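Side-chain contacts in putative Lipoprotein (Shewanella oneidensis, PDB 3U24), which is of unknown function but binds zinc and calcium and belongs to the DUF885 family of the peptidase MA clan, consistent with a zinc-dependent hydrolase: residues 173-176 with 177-181; 216-219 with 220-223; 439-442 with 443-447; 527-530 with 531-534. All blocks are in the same frame, centred on the assembly; numbering follows the deposited sequence.

Contact 1 of 4, residues 173-176 with 177-181; sequences LAVL and QNQGA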
ATOM      1  N   LEU A 173      18.362   2.938  -7.416  1.00 21.53           N
ATOM      2  CA  LEU A 173      17.663   2.038  -6.511  1.00 21.94           C
ATOM      3  C   LEU A 173      18.118   0.560  -6.750  1.00 21.75           C
ATOM      4  O   LEU A 173      18.407  -0.172  -5.803  1.00 21.53           O
ATOM      5  CB  LEU A 173      16.164   2.218  -6.628  1.00 21.03           C
ATOM      6  CG  LEU A 173      15.308   1.395  -5.660  1.00 21.99           C
ATOM      7  CD1 LEU A 173      15.582   1.703  -4.161  1.00 20.75           C
ATOM      8  CD2 LEU A 173      13.824   1.534  -6.030  1.00 20.38           C
ATOM      9  N   ALA A 174      18.227   0.179  -8.010  1.00 21.06           N
ATOM     10  CA  ALA A 174      18.710  -1.159  -8.372  1.00 22.04           C
ATOM     11  C   ALA A 174      20.052  -1.478  -7.706  1.00 22.18           C
ATOM     12  O   ALA A 174      20.256  -2.587  -7.214  1.00 21.14           O
ATOM     13  CB  ALA A 174      18.822  -1.303  -9.888  1.00 20.41           C
ATOM     14  N   VAL A 175      20.961  -0.507  -7.708  1.00 23.41           N
ATOM     15  CA  VAL A 175      22.310  -0.733  -7.153  1.00 24.47           C
ATOM     16  C   VAL A 175      22.201  -1.066  -5.643  1.00 25.89           C
ATOM     17  O   VAL A 175      22.715  -2.078  -5.155  1.00 26.33           O
ATOM     18  CB  VAL A 175      23.227   0.483  -7.309  1.00 24.21           C
ATOM     19  CG1 VAL A 175      24.531   0.271  -6.498  1.00 24.05           C
ATOM     20  CG2 VAL A 175      23.493   0.787  -8.775  1.00 23.59           C
ATOM     21  N   LEU A 176      21.473  -0.217  -4.954  1.00 26.40           N
ATOM     22  CA  LEU A 176      21.243  -0.324  -3.549  1.00 28.97           C
ATOM     23  C   LEU A 176      20.485  -1.600  -3.155  1.00 27.67           C
ATOM     24  O   LEU A 176      20.912  -2.317  -2.251  1.00 27.72           O
ATOM     25  CB  LEU A 176      20.480   0.918  -3.175  1.00 31.84           C
ATOM     26  CG  LEU A 176      20.054   1.151  -1.763  1.00 37.08           C
ATOM     27  CD1 LEU A 176      19.539   2.616  -1.721  1.00 37.11           C
ATOM     28  CD2 LEU A 176      18.971   0.116  -1.432  1.00 37.68           C
ATOM     29  N   GLN A 177      19.399  -1.922  -3.854  1.00 25.52           N
ATOM     30  CA  GLN A 177      18.672  -3.130  -3.522  1.00 24.60           C
ATOM     31  C   GLN A 177      19.448  -4.405  -3.850  1.00 25.19           C
ATOM     32  O   GLN A 177      19.410  -5.347  -3.075  1.00 24.36           O
ATOM     33  CB  GLN A 177      17.306  -3.117  -4.169  1.00 23.96           C
ATOM     34  CG  GLN A 177      16.388  -2.042  -3.568  1.00 23.27           C
ATOM     35  CD  GLN A 177      15.036  -1.996  -4.220  1.00 22.72           C
ATOM     36  OE1 GLN A 177      14.876  -2.362  -5.378  1.00 23.07           O
ATOM     37  NE2 GLN A 177      14.050  -1.558  -3.481  1.00 23.14           N
ATOM     38  N   ASN A 178      20.187  -4.429  -4.965  1.00 25.67           N
ATOM     39  CA  ASN A 178      20.953  -5.625  -5.329  1.00 26.11           C
ATOM     40  C   ASN A 178      22.149  -5.816  -4.436  1.00 27.13           C
ATOM     41  O   ASN A 178      22.561  -6.957  -4.219  1.00 26.39           O
ATOM     42  CB  ASN A 178      21.373  -5.655  -6.799  1.00 25.66           C
ATOM     43  CG  ASN A 178      20.272  -6.140  -7.699  1.00 25.52           C
ATOM     44  OD1 ASN A 178      20.045  -7.369  -7.812  1.00 25.81           O
ATOM     45  ND2 ASN A 178      19.550  -5.198  -8.326  1.00 23.42           N
ATOM     46  N   GLN A 179      22.681  -4.724  -3.890  1.00 29.71           N
ATOM     47  CA  GLN A 179      23.716  -4.819  -2.819  1.00 32.77           C
ATOM     48  C   GLN A 179      23.142  -5.513  -1.600  1.00 30.87           C
ATOM     49  O   GLN A 179      23.824  -6.258  -0.959  1.00 31.86           O
ATOM     50  CB  GLN A 179      24.274  -3.452  -2.406  1.00 35.73           C
ATOM     51  CG  GLN A 179      25.301  -2.932  -3.386  1.00 40.23           C
ATOM     52  CD  GLN A 179      25.724  -1.456  -3.175  1.00 47.22           C
ATOM     53  OE1 GLN A 179      25.011  -0.637  -2.521  1.00 48.05           O
ATOM     54  NE2 GLN A 179      26.893  -1.106  -3.747  1.00 45.01           N
ATOM     55  N   GLY A 180      21.877  -5.261  -1.300  1.00 30.62           N
ATOM     56  CA  GLY A 180      21.186  -5.924  -0.194  1.00 29.68           C
ATOM     57  C   GLY A 180      20.996  -7.410  -0.425  1.00 30.05           C
ATOM     58  O   GLY A 180      20.723  -8.147   0.520  1.00 30.33           O
ATOM     59  N   ALA A 181      21.165  -7.887  -1.663  1.00 29.89           N
ATOM     60  CA  ALA A 181      21.075  -9.336  -1.908  1.00 29.49           C
ATOM     61  C   ALA A 181      22.043 -10.127  -0.991  1.00 29.94           C
ATOM     62  O   ALA A 181      21.728 -11.261  -0.612  1.00 28.74           O
ATOM     63  CB  ALA A 181      21.300  -9.692  -3.370  1.00 28.20           C
TER
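Backbone NH groups of Q177, N178, Q179 and G180 bond to the carbonyls of L173, A174, V175 and L176, each four residues back, as in an alpha-helix. The side chains follow the same spacing. N178 folds back on its own helix. Its ND2 gives a hydrogen bond of 2.9 Å to A174 O, and that oxygen also takes the backbone N of N178. The two donors come from opposite faces of the carbonyl plane. CG of N178 stands beside its backbone N (chi1 -82°), which turns the amide back along the helix. The bond lies close to the amide plane. Y121 O also accepts from ND2, and Y156 OH bonds to OD1, so the amide is held at both ends. Q177 lays its amide across L173, with NE2 3.7 Å from L173 CD1. V175 and Q179 run side by side, and V175 CG1 is 3.9 Å from Q179 NE2. Both are van der Waals touches of an amide on methyl groups. The contact lies on helix 168-179. A174 and V175 pack on L224 of helix 200-234, while L173 and L176 touch R512 of helix 504-516.

Contact 2 of 4, residues 216-219 with 220-223; sequences AINE and HISW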
ATOM      1  N   ALA A 216      27.900 -13.592 -10.163  1.00 28.45           N
ATOM      2  CA  ALA A 216      26.955 -12.985 -11.072  1.00 27.79           C
ATOM      3  C   ALA A 216      26.302 -11.729 -10.476  1.00 25.91           C
ATOM      4  O   ALA A 216      26.074 -10.772 -11.182  1.00 23.87           O
ATOM      5  CB  ALA A 216      25.879 -13.987 -11.503  1.00 26.87           C
ATOM      6  N   ILE A 217      25.991 -11.759  -9.184  1.00 25.23           N
ATOM      7  CA  ILE A 217      25.338 -10.623  -8.549  1.00 24.59           C
ATOM      8  C   ILE A 217      26.342  -9.488  -8.511  1.00 25.09           C
ATOM      9  O   ILE A 217      26.004  -8.419  -8.949  1.00 24.99           O
ATOM     10  CB  ILE A 217      24.768 -10.939  -7.159  1.00 24.34           C
ATOM     11  CG1 ILE A 217      23.644 -11.987  -7.282  1.00 24.24           C
ATOM     12  CG2 ILE A 217      24.247  -9.666  -6.475  1.00 23.59           C
ATOM     13  CD1 ILE A 217      23.169 -12.598  -5.996  1.00 23.66           C
ATOM     14  N   ASN A 218      27.577  -9.751  -8.068  1.00 25.82           N
ATOM     15  CA  ASN A 218      28.594  -8.736  -8.024  1.00 27.08           C
ATOM     16  C   ASN A 218      28.902  -8.148  -9.391  1.00 27.36           C
ATOM     17  O   ASN A 218      29.071  -6.950  -9.493  1.00 26.65           O
ATOM     18  CB  ASN A 218      29.876  -9.244  -7.385  1.00 29.05           C
ATOM     19  CG  ASN A 218      29.815  -9.252  -5.867  1.00 31.58           C
ATOM     20  OD1 ASN A 218      30.293 -10.208  -5.238  1.00 34.99           O
ATOM     21  ND2 ASN A 218      29.258  -8.193  -5.263  1.00 31.17           N
ATOM     22  N   GLU A 219      28.971  -8.972 -10.434  1.00 27.53           N
ATOM     23  CA  GLU A 219      29.186  -8.456 -11.789  1.00 28.92           C
ATOM     24  C   GLU A 219      27.999  -7.621 -12.254  1.00 25.93           C
ATOM     25  O   GLU A 219      28.171  -6.627 -12.890  1.00 24.85           O
ATOM     26  CB  GLU A 219      29.488  -9.576 -12.807  1.00 32.24           C
ATOM     27  CG  GLU A 219      30.852 -10.229 -12.563  1.00 37.89           C
ATOM     28  CD  GLU A 219      31.099 -11.493 -13.404  1.00 44.18           C
ATOM     29  OE1 GLU A 219      30.145 -12.022 -14.042  1.00 44.92           O
ATOM     30  OE2 GLU A 219      32.277 -11.948 -13.416  1.00 50.93           O
ATOM     31  N   HIS A 220      26.794  -8.018 -11.909  1.00 24.09           N
ATOM     32  CA  HIS A 220      25.647  -7.172 -12.237  1.00 23.19           C
ATOM     33  C   HIS A 220      25.690  -5.831 -11.515  1.00 22.76           C
ATOM     34  O   HIS A 220      25.376  -4.812 -12.096  1.00 21.85           O
ATOM     35  CB  HIS A 220      24.354  -7.890 -11.995  1.00 21.58           C
ATOM     36  CG  HIS A 220      23.142  -7.120 -12.453  1.00 20.84           C
ATOM     37  ND1 HIS A 220      22.785  -7.024 -13.754  1.00 20.59           N
ATOM     38  CD2 HIS A 220      22.199  -6.423 -11.736  1.00 19.79           C
ATOM     39  CE1 HIS A 220      21.683  -6.275 -13.841  1.00 20.17           C
ATOM     40  NE2 HIS A 220      21.323  -5.919 -12.612  1.00 19.78           N
ATOM     41  N   ILE A 221      26.094  -5.829 -10.260  1.00 23.11           N
ATOM     42  CA  ILE A 221      26.204  -4.565  -9.513  1.00 24.39           C
ATOM     43  C   ILE A 221      27.261  -3.657 -10.151  1.00 25.15           C
ATOM     44  O   ILE A 221      27.030  -2.449 -10.238  1.00 24.96           O
ATOM     45  CB  ILE A 221      26.549  -4.800  -8.059  1.00 24.92           C
ATOM     46  CG1 ILE A 221      25.318  -5.440  -7.380  1.00 24.45           C
ATOM     47  CG2 ILE A 221      27.031  -3.493  -7.379  1.00 24.53           C
ATOM     48  CD1 ILE A 221      25.679  -6.241  -6.132  1.00 24.74           C
ATOM     49  N   SER A 222      28.369  -4.240 -10.639  1.00 25.50           N
ATOM     50  CA  SER A 222      29.396  -3.450 -11.339  1.00 27.28           C
ATOM     51  C   SER A 222      28.817  -2.862 -12.610  1.00 26.27           C
ATOM     52  O   SER A 222      29.086  -1.719 -12.966  1.00 25.87           O
ATOM     53  CB  SER A 222      30.625  -4.268 -11.747  1.00 28.81           C
ATOM     54  OG  SER A 222      31.255  -4.775 -10.578  1.00 33.93           O
ATOM     55  N   TRP A 223      28.049  -3.666 -13.314  1.00 24.38           N
ATOM     56  CA  TRP A 223      27.417  -3.151 -14.497  1.00 24.18           C
ATOM     57  C   TRP A 223      26.446  -2.006 -14.155  1.00 23.31           C
ATOM     58  O   TRP A 223      26.458  -0.958 -14.802  1.00 22.91           O
ATOM     59  CB  TRP A 223      26.762  -4.267 -15.237  1.00 23.12           C
ATOM     60  CG  TRP A 223      26.059  -3.854 -16.497  1.00 23.14           C
ATOM     61  CD1 TRP A 223      26.603  -3.774 -17.777  1.00 23.25           C
ATOM     62  CD2 TRP A 223      24.629  -3.535 -16.658  1.00 22.17           C
ATOM     63  NE1 TRP A 223      25.634  -3.444 -18.677  1.00 23.40           N
ATOM     64  CE2 TRP A 223      24.430  -3.277 -18.070  1.00 22.48           C
ATOM     65  CE3 TRP A 223      23.549  -3.426 -15.793  1.00 22.03           C
ATOM     66  CZ2 TRP A 223      23.196  -2.887 -18.583  1.00 22.53           C
ATOM     67  CZ3 TRP A 223      22.300  -3.084 -16.308  1.00 21.98           C
ATOM     68  CH2 TRP A 223      22.115  -2.824 -17.681  1.00 22.26           C
TER
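I217 and I221 meet one helical turn apart through their methyl groups. I217 CG2 lies 3.7 Å from I221 CD1, and the two side chains cross at a slant. In I221, CG1 stands beside the backbone N (chi1 -70°) and the chain is extended beyond it (chi2 156°), which carries CD1 to the I217 methyl. I221 CD1 also passes 3.6 Å from I217 O. N218 runs alongside I221 and points the same way, but its ND2 stays 4.2 Å from I221 CD1, a loose touch. S222 OG lies 3.3 Å from N218 O. The same carbonyl accepts the backbone N of S222 at 3.0 Å. Beneath these side chains the backbone bonds are regular. H220 N bonds to A216 O, I221 N to I217 O, and W223 N to E219 O, all at 2.9 to 3.0 Å.

The next shell lies on helix 152-162. H220 has CG anti to its backbone N (chi1 -174°), and its ring leads away from the 216-219 turn. Its ND1 is hydrogen-bonded to R160 NH1, and its ring meets that of Y156. A216 packs on P153, and W223 on R160. I217 touches Y156 and also F182 and F185 of a nearby loop. The pattern is that of a long amphipathic helix in an all-helical packing: I217, H220 and I221 are buried, while N218, E219 and S222 are exposed.

Contact 3 of 4, residues 439-442 with 443-447; sequences EGWA and VYTER. With ZN (zinc ion), chain F.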
ATOM      1  N   GLU A 439      -8.039   1.636   1.886  1.00 20.84           N
ATOM      2  CA  GLU A 439      -7.550   2.872   2.486  1.00 21.89           C
ATOM      3  C   GLU A 439      -8.620   3.964   2.543  1.00 21.72           C
ATOM      4  O   GLU A 439      -8.722   4.660   3.562  1.00 21.50           O
ATOM      5  CB  GLU A 439      -6.308   3.393   1.760  1.00 22.72           C
ATOM      6  CG  GLU A 439      -5.076   2.618   2.133  1.00 24.05           C
ATOM      7  CD  GLU A 439      -4.767   2.679   3.638  1.00 25.42           C
ATOM      8  OE1 GLU A 439      -5.156   3.670   4.333  1.00 24.61           O
ATOM      9  OE2 GLU A 439      -4.102   1.728   4.114  1.00 26.77           O
ATOM     10  N   GLY A 440      -9.375   4.140   1.452  1.00 20.74           N
ATOM     11  CA  GLY A 440     -10.450   5.137   1.426  1.00 20.34           C
ATOM     12  C   GLY A 440     -11.445   4.957   2.565  1.00 19.81           C
ATOM     13  O   GLY A 440     -11.859   5.926   3.184  1.00 19.52           O
ATOM     14  N   TRP A 441     -11.806   3.704   2.847  1.00 18.77           N
ATOM     15  CA  TRP A 441     -12.657   3.405   3.976  1.00 18.66           C
ATOM     16  C   TRP A 441     -12.041   3.912   5.275  1.00 19.41           C
ATOM     17  O   TRP A 441     -12.727   4.558   6.088  1.00 19.92           O
ATOM     18  CB  TRP A 441     -12.962   1.906   4.073  1.00 17.94           C
ATOM     19  CG  TRP A 441     -13.637   1.581   5.349  1.00 18.05           C
ATOM     20  CD1 TRP A 441     -13.062   1.094   6.512  1.00 18.24           C
ATOM     21  CD2 TRP A 441     -15.045   1.838   5.703  1.00 18.50           C
ATOM     22  NE1 TRP A 441     -13.995   0.992   7.512  1.00 18.52           N
ATOM     23  CE2 TRP A 441     -15.197   1.432   7.094  1.00 18.70           C
ATOM     24  CE3 TRP A 441     -16.148   2.323   5.022  1.00 18.51           C
ATOM     25  CZ2 TRP A 441     -16.411   1.512   7.751  1.00 19.08           C
ATOM     26  CZ3 TRP A 441     -17.349   2.446   5.708  1.00 18.74           C
ATOM     27  CH2 TRP A 441     -17.481   2.034   7.033  1.00 19.04           C
ATOM     28  N   ALA A 442     -10.765   3.601   5.509  1.00 18.98           N
ATOM     29  CA  ALA A 442     -10.143   3.982   6.759  1.00 19.58           C
ATOM     30  C   ALA A 442     -10.116   5.490   6.895  1.00 19.65           C
ATOM     31  O   ALA A 442     -10.437   5.981   7.961  1.00 20.32           O
ATOM     32  CB  ALA A 442      -8.747   3.402   6.894  1.00 19.69           C
ATOM     33  N   VAL A 443      -9.776   6.217   5.826  1.00 19.19           N
ATOM     34  CA  VAL A 443      -9.803   7.716   5.834  1.00 19.21           C
ATOM     35  C   VAL A 443     -11.208   8.282   6.056  1.00 19.19           C
ATOM     36  O   VAL A 443     -11.424   9.195   6.857  1.00 18.88           O
ATOM     37  CB  VAL A 443      -9.159   8.276   4.552  1.00 19.44           C
ATOM     38  CG1 VAL A 443      -9.157   9.824   4.496  1.00 19.06           C
ATOM     39  CG2 VAL A 443      -7.737   7.702   4.410  1.00 19.22           C
ATOM     40  N   TYR A 444     -12.179   7.684   5.386  1.00 19.50           N
ATOM     41  CA  TYR A 444     -13.604   8.048   5.550  1.00 19.33           C
ATOM     42  C   TYR A 444     -14.012   7.916   7.007  1.00 19.81           C
ATOM     43  O   TYR A 444     -14.651   8.830   7.573  1.00 19.53           O
ATOM     44  CB  TYR A 444     -14.487   7.214   4.634  1.00 19.40           C
ATOM     45  CG  TYR A 444     -15.925   7.215   5.036  1.00 20.26           C
ATOM     46  CD1 TYR A 444     -16.756   8.274   4.711  1.00 20.90           C
ATOM     47  CD2 TYR A 444     -16.448   6.193   5.816  1.00 20.00           C
ATOM     48  CE1 TYR A 444     -18.087   8.267   5.115  1.00 21.45           C
ATOM     49  CE2 TYR A 444     -17.747   6.207   6.225  1.00 20.53           C
ATOM     50  CZ  TYR A 444     -18.566   7.249   5.881  1.00 21.11           C
ATOM     51  OH  TYR A 444     -19.889   7.236   6.303  1.00 22.33           O
ATOM     52  N   THR A 445     -13.573   6.854   7.681  1.00 19.63           N
ATOM     53  CA  THR A 445     -14.043   6.685   9.066  1.00 20.29           C
ATOM     54  C   THR A 445     -13.600   7.797  10.018  1.00 20.91           C
ATOM     55  O   THR A 445     -14.320   8.147  10.955  1.00 21.15           O
ATOM     56  CB  THR A 445     -13.719   5.313   9.677  1.00 19.70           C
ATOM     57  OG1 THR A 445     -12.305   5.158   9.771  1.00 20.10           O
ATOM     58  CG2 THR A 445     -14.373   4.200   8.885  1.00 19.36           C
ATOM     59  N   GLU A 446     -12.440   8.373   9.756  1.00 21.68           N
ATOM     60  CA  GLU A 446     -11.967   9.477  10.560  1.00 23.15           C
ATOM     61  C   GLU A 446     -12.974  10.654  10.496  1.00 23.52           C
ATOM     62  O   GLU A 446     -13.410  11.194  11.517  1.00 23.47           O
ATOM     63  CB  GLU A 446     -10.580   9.927  10.090  1.00 23.64           C
ATOM     64  CG  GLU A 446      -9.573   8.800   9.899  1.00 24.50           C
ATOM     65  CD  GLU A 446      -8.360   9.202   9.058  1.00 25.69           C
ATOM     66  OE1 GLU A 446      -8.309  10.360   8.595  1.00 27.50           O
ATOM     67  OE2 GLU A 446      -7.457   8.358   8.854  1.00 26.52           O
ATOM     68  N   ARG A 447     -13.373  11.004   9.291  1.00 23.64           N
ATOM     69  CA  ARG A 447     -14.280  12.106   9.098  1.00 25.88           C
ATOM     70  C   ARG A 447     -15.664  11.794   9.674  1.00 24.43           C
ATOM     71  O   ARG A 447     -16.239  12.585  10.435  1.00 23.49           O
ATOM     72  CB  ARG A 447     -14.310  12.454   7.610  1.00 28.37           C
ATOM     73  CG  ARG A 447     -15.451  13.319   7.127  1.00 31.49           C
ATOM     74  CD  ARG A 447     -15.350  14.755   7.525  1.00 35.96           C
ATOM     75  NE  ARG A 447     -14.205  15.381   6.856  1.00 43.47           N
ATOM     76  CZ  ARG A 447     -14.049  16.696   6.638  1.00 42.73           C
ATOM     77  NH1 ARG A 447     -14.987  17.585   7.031  1.00 40.79           N
ATOM     78  NH2 ARG A 447     -12.935  17.098   6.009  1.00 40.75           N
TER
HETATM   79 ZN    ZN F 595      -4.618   2.837   6.236  1.00 22.36          ZN
HETATM   80  O   HOH W   1      -2.758   2.422   7.201  1.00 27.28           O
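The zinc site formed by H408, H414 and E439 holds the start of this contact, on helix 435-451. E439 binds the zinc ion through both carboxylate oxygens, OE1 at 2.1 Å and OE2 at 2.5 Å. A water is a further ligand, 2.1 Å from the zinc. The E439 chain bends at CG (chi2 -60°), which brings the carboxylate round to the metal. E439 also starts the backbone bonding, with V443 N on its carbonyl. W441 and T445, one turn apart, cross at about a right angle. T445 CG2 sits over one face of the indole, 3.7 Å from the centroid of the five-membered ring. T445 OG1 gives a 2.7 Å hydrogen bond to A442 O, a carbonyl three residues back. Y444 meets the other end of the indole at a slant: W441 CZ3 is 3.8 Å from Y444 CE2, and the ring planes are 40° apart. Outside the helix, W441 NE1 bonds to P412 O and Y444 OH to H552. An alanine in place of W441 would probably leave P412 O without this donor and open a gap beside Y444 and T445 CG2. E446 OE2 bonds to H408 ND1 and is likely to fix the orientation of this zinc-binding histidine. H408 and H414 lie in an HEXXXXH sequence, E439 on a later helix. The site is consistent with a peptidase MA zinc hydrolase, though without classical HEXXH spacing.

Contact 4 of 4, residues 527-530 with 531-534; sequences GYRE and IYDF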
ATOM      1  N   GLY A 527     -10.110   6.849  -2.790  1.00 19.30           N
ATOM      2  CA  GLY A 527     -11.137   6.033  -2.138  1.00 19.68           C
ATOM      3  C   GLY A 527     -11.987   6.804  -1.144  1.00 20.21           C
ATOM      4  O   GLY A 527     -13.206   6.658  -1.122  1.00 19.12           O
ATOM      5  N   TYR A 528     -11.342   7.647  -0.327  1.00 20.72           N
ATOM      6  CA  TYR A 528     -12.060   8.532   0.565  1.00 22.06           C
ATOM      7  C   TYR A 528     -13.112   9.397  -0.150  1.00 23.27           C
ATOM      8  O   TYR A 528     -14.275   9.477   0.273  1.00 24.31           O
ATOM      9  CB  TYR A 528     -11.067   9.405   1.306  1.00 22.84           C
ATOM     10  CG  TYR A 528     -11.650  10.635   1.949  1.00 24.10           C
ATOM     11  CD1 TYR A 528     -12.590  10.537   2.971  1.00 25.12           C
ATOM     12  CD2 TYR A 528     -11.225  11.901   1.565  1.00 25.04           C
ATOM     13  CE1 TYR A 528     -13.099  11.672   3.589  1.00 26.20           C
ATOM     14  CE2 TYR A 528     -11.742  13.036   2.153  1.00 26.23           C
ATOM     15  CZ  TYR A 528     -12.676  12.920   3.159  1.00 26.96           C
ATOM     16  OH  TYR A 528     -13.173  14.064   3.721  1.00 29.82           O
ATOM     17  N   ARG A 529     -12.720  10.019  -1.242  1.00 24.95           N
ATOM     18  CA  ARG A 529     -13.598  10.954  -1.945  1.00 27.67           C
ATOM     19  C   ARG A 529     -14.754  10.191  -2.549  1.00 26.70           C
ATOM     20  O   ARG A 529     -15.901  10.621  -2.440  1.00 26.13           O
ATOM     21  CB  ARG A 529     -12.826  11.725  -3.033  1.00 31.50           C
ATOM     22  CG  ARG A 529     -13.407  13.085  -3.434  1.00 38.10           C
ATOM     23  CD  ARG A 529     -13.520  14.096  -2.280  1.00 42.39           C
ATOM     24  NE  ARG A 529     -14.910  14.311  -1.874  1.00 48.11           N
ATOM     25  CZ  ARG A 529     -15.310  15.053  -0.832  1.00 53.51           C
ATOM     26  NH1 ARG A 529     -14.451  15.720  -0.052  1.00 54.86           N
ATOM     27  NH2 ARG A 529     -16.607  15.145  -0.576  1.00 56.54           N
ATOM     28  N   GLU A 530     -14.468   9.037  -3.171  1.00 26.17           N
ATOM     29  CA  GLU A 530     -15.563   8.248  -3.775  1.00 27.04           C
ATOM     30  C   GLU A 530     -16.545   7.724  -2.739  1.00 24.76           C
ATOM     31  O   GLU A 530     -17.721   7.712  -2.994  1.00 25.42           O
ATOM     32  CB  GLU A 530     -15.054   7.085  -4.642  1.00 29.28           C
ATOM     33  CG  GLU A 530     -14.554   7.466  -6.021  1.00 33.24           C
ATOM     34  CD  GLU A 530     -14.349   6.243  -6.915  1.00 37.12           C
ATOM     35  OE1 GLU A 530     -13.342   5.540  -6.741  1.00 40.51           O
ATOM     36  OE2 GLU A 530     -15.211   5.946  -7.763  1.00 42.01           O
ATOM     37  N   ILE A 531     -16.063   7.281  -1.587  1.00 23.03           N
ATOM     38  CA  ILE A 531     -16.923   6.757  -0.517  1.00 22.64           C
ATOM     39  C   ILE A 531     -17.814   7.856   0.093  1.00 23.48           C
ATOM     40  O   ILE A 531     -19.053   7.681   0.211  1.00 23.37           O
ATOM     41  CB  ILE A 531     -16.115   6.040   0.597  1.00 21.84           C
ATOM     42  CG1 ILE A 531     -15.446   4.779   0.045  1.00 21.55           C
ATOM     43  CG2 ILE A 531     -17.012   5.656   1.770  1.00 21.89           C
ATOM     44  CD1 ILE A 531     -14.431   4.143   0.991  1.00 21.98           C
ATOM     45  N   TYR A 532     -17.213   8.986   0.446  1.00 23.74           N
ATOM     46  CA  TYR A 532     -17.968  10.123   0.987  1.00 24.60           C
ATOM     47  C   TYR A 532     -18.980  10.643  -0.028  1.00 25.90           C
ATOM     48  O   TYR A 532     -20.139  10.838   0.320  1.00 27.45           O
ATOM     49  CB  TYR A 532     -17.038  11.277   1.426  1.00 24.06           C
ATOM     50  CG  TYR A 532     -17.702  12.250   2.360  1.00 24.11           C
ATOM     51  CD1 TYR A 532     -18.461  13.320   1.874  1.00 24.66           C
ATOM     52  CD2 TYR A 532     -17.588  12.106   3.750  1.00 25.02           C
ATOM     53  CE1 TYR A 532     -19.076  14.229   2.747  1.00 25.12           C
ATOM     54  CE2 TYR A 532     -18.229  12.990   4.646  1.00 25.64           C
ATOM     55  CZ  TYR A 532     -18.987  14.043   4.138  1.00 25.65           C
ATOM     56  OH  TYR A 532     -19.609  14.930   5.018  1.00 26.23           O
ATOM     57  N   ASP A 533     -18.563  10.877  -1.265  1.00 26.75           N
ATOM     58  CA  ASP A 533     -19.520  11.330  -2.304  1.00 28.46           C
ATOM     59  C   ASP A 533     -20.613  10.272  -2.558  1.00 28.06           C
ATOM     60  O   ASP A 533     -21.760  10.612  -2.663  1.00 28.89           O
ATOM     61  CB  ASP A 533     -18.833  11.666  -3.623  1.00 29.12           C
ATOM     62  CG  ASP A 533     -17.860  12.854  -3.508  1.00 32.09           C
ATOM     63  OD1 ASP A 533     -17.979  13.658  -2.524  1.00 32.21           O
ATOM     64  OD2 ASP A 533     -16.974  12.962  -4.424  1.00 34.71           O
ATOM     65  N   PHE A 534     -20.262   8.997  -2.632  1.00 26.52           N
ATOM     66  CA  PHE A 534     -21.306   7.981  -2.732  1.00 26.72           C
ATOM     67  C   PHE A 534     -22.255   8.024  -1.539  1.00 26.97           C
ATOM     68  O   PHE A 534     -23.444   7.913  -1.713  1.00 26.92           O
ATOM     69  CB  PHE A 534     -20.733   6.569  -2.884  1.00 26.05           C
ATOM     70  CG  PHE A 534     -21.777   5.475  -2.862  1.00 26.27           C
ATOM     71  CD1 PHE A 534     -22.947   5.591  -3.617  1.00 27.24           C
ATOM     72  CD2 PHE A 534     -21.579   4.340  -2.116  1.00 25.66           C
ATOM     73  CE1 PHE A 534     -23.901   4.597  -3.598  1.00 27.74           C
ATOM     74  CE2 PHE A 534     -22.513   3.330  -2.108  1.00 26.42           C
ATOM     75  CZ  PHE A 534     -23.693   3.461  -2.818  1.00 27.09           C
TER
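I531 meets G527 one turn back. Its CG1 comes within 3.1 Å of G527 O, CD1 also lies near that oxygen, and its backbone N bonds to the same atom. Y532 comes next. Its CD1 is 3.6 Å from R529 NH2, and the guanidinium and ring planes are 66° apart. The phenol end turns elsewhere, and OH bonds to E451. D533 carries the main polar contact, a salt bridge with R529. Both NE and NH2 of R529 reach one oxygen, OD1. The NH2 bond is 2.8 Å and fairly straight (161°), while the NE bond is longer at 3.2 Å. OD1 lies almost in the guanidinium plane, and both nitrogens approach it from the same face of the carboxylate. The arginine chain bends at chi2 (59°) and again at chi3, which brings the guanidinium edge-on to D533, one turn further on. R529 NH1 makes a second salt bridge, to D270. An alanine instead of R529 would probably leave D533 and D270 without this shared positive partner. F534 N closes the run on E530 O, and the F534 ring leads away to meet F551. Outside the helix, E530 OE2 bonds to G257 N, while Y528 packs on V443 and R447. The arrangement is an i to i+4 arginine-aspartate salt bridge, on the long helix 523-542 that packs against the zinc-bearing helix 435-451.

Overall arrangement
The four contacts form two pairs on opposite sides of the chain's centre. Contacts 1 and 2 have centres about 10 Å apart and touch where I221 CD1 lies 3.7 Å from N178 O, joining helices 168-179 and 200-234. Contacts 3 and 4 have centres about 9 Å apart. There V443 CG1 is 3.7 Å from Y528 CG, so helices 435-451 and 523-542 pack together. Contact 3 supplies E439 to the zinc site. Contact 4 lies farther from the metal, with the Y528 side chain about 10 Å from a bound zinc. The pairs do not meet: contacts 1 and 3 are about 20 Å apart at their nearest atoms.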